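Local structure of NMB1025 protein (Neisseria meningitidis serogroup B, 3KJJ) at residues A82-V87 with W112-K117. The protein is of unknown function but belongs to the RutC group of the YjgF family, small trimeric proteins some of whose relatives act as enamine or imine deaminases. Residues are numbered along the deposited sequence; the frame is centred on the assembly and turned at random. Where two conformers were deposited one is given.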
loop_
_atom_site.group_PDB
_atom_site.type_symbol
_atom_site.label_atom_id
_atom_site.label_comp_id
_atom_site.label_asym_id
_atom_site.label_seq_id
_atom_site.Cartn_x
_atom_site.Cartn_y
_atom_site.Cartn_z
ATOM N N ALA B 82 -20.138 1.061 7.354
ATOM C CA ALA B 82 -20.529 0.914 8.759
ATOM C C ALA B 82 -20.553 -0.545 9.214
ATOM O O ALA B 82 -20.150 -0.849 10.337
ATOM C CB ALA B 82 -21.872 1.608 9.045
ATOM N N GLU B 83 -21.009 -1.441 8.343
ATOM C CA GLU B 83 -21.069 -2.867 8.660
ATOM C C GLU B 83 -19.677 -3.459 8.853
ATOM O O GLU B 83 -19.454 -4.223 9.799
ATOM C CB GLU B 83 -21.826 -3.654 7.583
ATOM C CG GLU B 83 -22.141 -5.099 7.972
ATOM C CD GLU B 83 -23.162 -5.771 7.058
ATOM O OE1 GLU B 83 -23.739 -5.084 6.192
ATOM O OE2 GLU B 83 -23.383 -6.992 7.203
HETATM N N MSE B 84 -18.764 -3.112 7.945
HETATM C CA MSE B 84 -17.364 -3.546 8.032
HETATM C C MSE B 84 -16.770 -3.008 9.327
HETATM O O MSE B 84 -16.273 -3.790 10.142
HETATM C CB MSE B 84 -16.564 -3.092 6.801
HETATM C CG MSE B 84 -15.084 -3.531 6.764
HETATM SE SE MSE B 84 -13.903 -2.447 7.928
HETATM C CE MSE B 84 -12.437 -3.710 8.024
ATOM N N ASN B 85 -16.873 -1.687 9.520
ATOM C CA ASN B 85 -16.391 -0.987 10.726
ATOM C C ASN B 85 -16.818 -1.606 12.044
ATOM O O ASN B 85 -16.018 -1.690 12.968
ATOM C CB ASN B 85 -16.815 0.493 10.713
ATOM C CG ASN B 85 -16.024 1.321 9.721
ATOM O OD1 ASN B 85 -14.950 0.927 9.280
ATOM N ND2 ASN B 85 -16.560 2.476 9.362
ATOM N N GLY B 86 -18.075 -2.039 12.129
ATOM C CA GLY B 86 -18.588 -2.671 13.348
ATOM C C GLY B 86 -17.786 -3.893 13.755
ATOM O O GLY B 86 -17.532 -4.113 14.945
ATOM N N VAL B 87 -17.357 -4.673 12.762
ATOM C CA VAL B 87 -16.583 -5.869 13.017
ATOM C C VAL B 87 -15.116 -5.500 13.278
ATOM O O VAL B 87 -14.517 -5.979 14.243
ATOM C CB VAL B 87 -16.779 -6.918 11.895
ATOM C CG1 VAL B 87 -15.865 -8.128 12.100
ATOM C CG2 VAL B 87 -18.255 -7.345 11.847
ATOM N N TRP B 112 -17.111 -11.190 -3.438
ATOM C CA TRP B 112 -16.240 -10.662 -2.379
ATOM C C TRP B 112 -16.545 -9.194 -2.125
ATOM O O TRP B 112 -16.451 -8.363 -3.028
ATOM C CB TRP B 112 -14.761 -10.808 -2.730
ATOM C CG TRP B 112 -14.252 -12.216 -2.882
ATOM C CD1 TRP B 112 -14.856 -13.376 -2.474
ATOM C CD2 TRP B 112 -12.991 -12.597 -3.444
ATOM N NE1 TRP B 112 -14.059 -14.456 -2.778
ATOM C CE2 TRP B 112 -12.905 -14.005 -3.365
ATOM C CE3 TRP B 112 -11.928 -11.881 -4.019
ATOM C CZ2 TRP B 112 -11.797 -14.715 -3.845
ATOM C CZ3 TRP B 112 -10.821 -12.585 -4.484
ATOM C CH2 TRP B 112 -10.768 -13.993 -4.396
ATOM N N ARG B 113 -16.880 -8.878 -0.880
ATOM C CA ARG B 113 -17.296 -7.530 -0.507
ATOM C C ARG B 113 -16.193 -6.775 0.233
ATOM O O ARG B 113 -16.290 -5.554 0.430
ATOM C CB ARG B 113 -18.574 -7.594 0.337
ATOM C CG ARG B 113 -19.657 -8.485 -0.266
ATOM C CD ARG B 113 -21.034 -8.010 0.109
ATOM N NE ARG B 113 -21.284 -6.656 -0.374
ATOM C CZ ARG B 113 -21.890 -6.371 -1.520
ATOM N NH1 ARG B 113 -22.082 -5.108 -1.868
ATOM N NH2 ARG B 113 -22.317 -7.348 -2.308
ATOM N N VAL B 114 -15.145 -7.507 0.636
ATOM C CA VAL B 114 -14.027 -6.936 1.401
ATOM C C VAL B 114 -12.713 -7.700 1.188
ATOM O O VAL B 114 -12.703 -8.916 0.986
ATOM C CB VAL B 114 -14.370 -6.817 2.930
ATOM C CG1 VAL B 114 -14.595 -8.215 3.565
ATOM C CG2 VAL B 114 -13.308 -6.010 3.691
ATOM N N GLU B 115 -11.614 -6.955 1.207
ATOM C CA GLU B 115 -10.272 -7.506 1.148
ATOM C C GLU B 115 -9.417 -6.604 2.028
ATOM O O GLU B 115 -9.512 -5.383 1.944
ATOM C CB GLU B 115 -9.752 -7.532 -0.304
ATOM C CG GLU B 115 -8.352 -8.129 -0.489
ATOM C CD GLU B 115 -7.991 -8.394 -1.953
ATOM O OE1 GLU B 115 -8.899 -8.464 -2.806
ATOM O OE2 GLU B 115 -6.790 -8.550 -2.252
ATOM N N ILE B 116 -8.597 -7.198 2.889
ATOM C CA ILE B 116 -7.769 -6.398 3.798
ATOM C C ILE B 116 -6.305 -6.789 3.651
ATOM O O ILE B 116 -5.952 -7.978 3.735
ATOM C CB ILE B 116 -8.241 -6.506 5.272
ATOM C CG1 ILE B 116 -9.711 -6.089 5.394
ATOM C CG2 ILE B 116 -7.341 -5.666 6.199
ATOM C CD1 ILE B 116 -10.333 -6.277 6.788
ATOM N N LYS B 117 -5.482 -5.768 3.416
ATOM C CA LYS B 117 -4.050 -5.897 3.209
ATOM C C LYS B 117 -3.306 -5.316 4.404
ATOM O O LYS B 117 -3.444 -4.132 4.716
ATOM C CB LYS B 117 -3.647 -5.152 1.938
ATOM C CG LYS B 117 -2.147 -5.167 1.624
ATOM C CD LYS B 117 -1.794 -6.319 0.725
ATOM C CE LYS B 117 -0.552 -6.006 -0.070
ATOM N NZ LYS B 117 0.035 -7.250 -0.644
#
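Met84, Val114 and Ile116 form a small, buried, wholly apolar contact between helix 81-91 and the helix-covered face of strand 114-121. Within 82-87 only Met84 touches 112-117. It is modelled as selenomethionine, in place of the natural methionine. Its CG stands anti to the backbone N (chi1 -178°), which carries the side chain off the helix toward the sheet. A bend at chi2 (-78°) then turns the selenium and CE along the strand, past Val114 and on to Ile116. The two ends meet tip to tip, with Met84 CE 3.5 Å from Ile116 CD1. Ile116 holds CD1 forward on an extended branch (chi2 175°). Val114 meets Met84 nearer its root, CG2 lying 4.3 Å from Met84 CG. The backbones stay well apart, 8.2 Å between the CA atoms of Met84 and Val114, so side chains from both sides fill the distance. Ile73 of the adjacent antiparallel strand 68-75 touches all three residues. Thr47 of helix 43-60 packs on Met84 and Val114. On the far side of the strand, Glu115 and Lys117 face a second subunit, where Lys117 NZ forms a salt bridge with Asp70 of that chain. Helices packed on one sheet face, with subunits on the other, are characteristic of the trimeric YjgF, chorismate mutase-like alpha+beta fold.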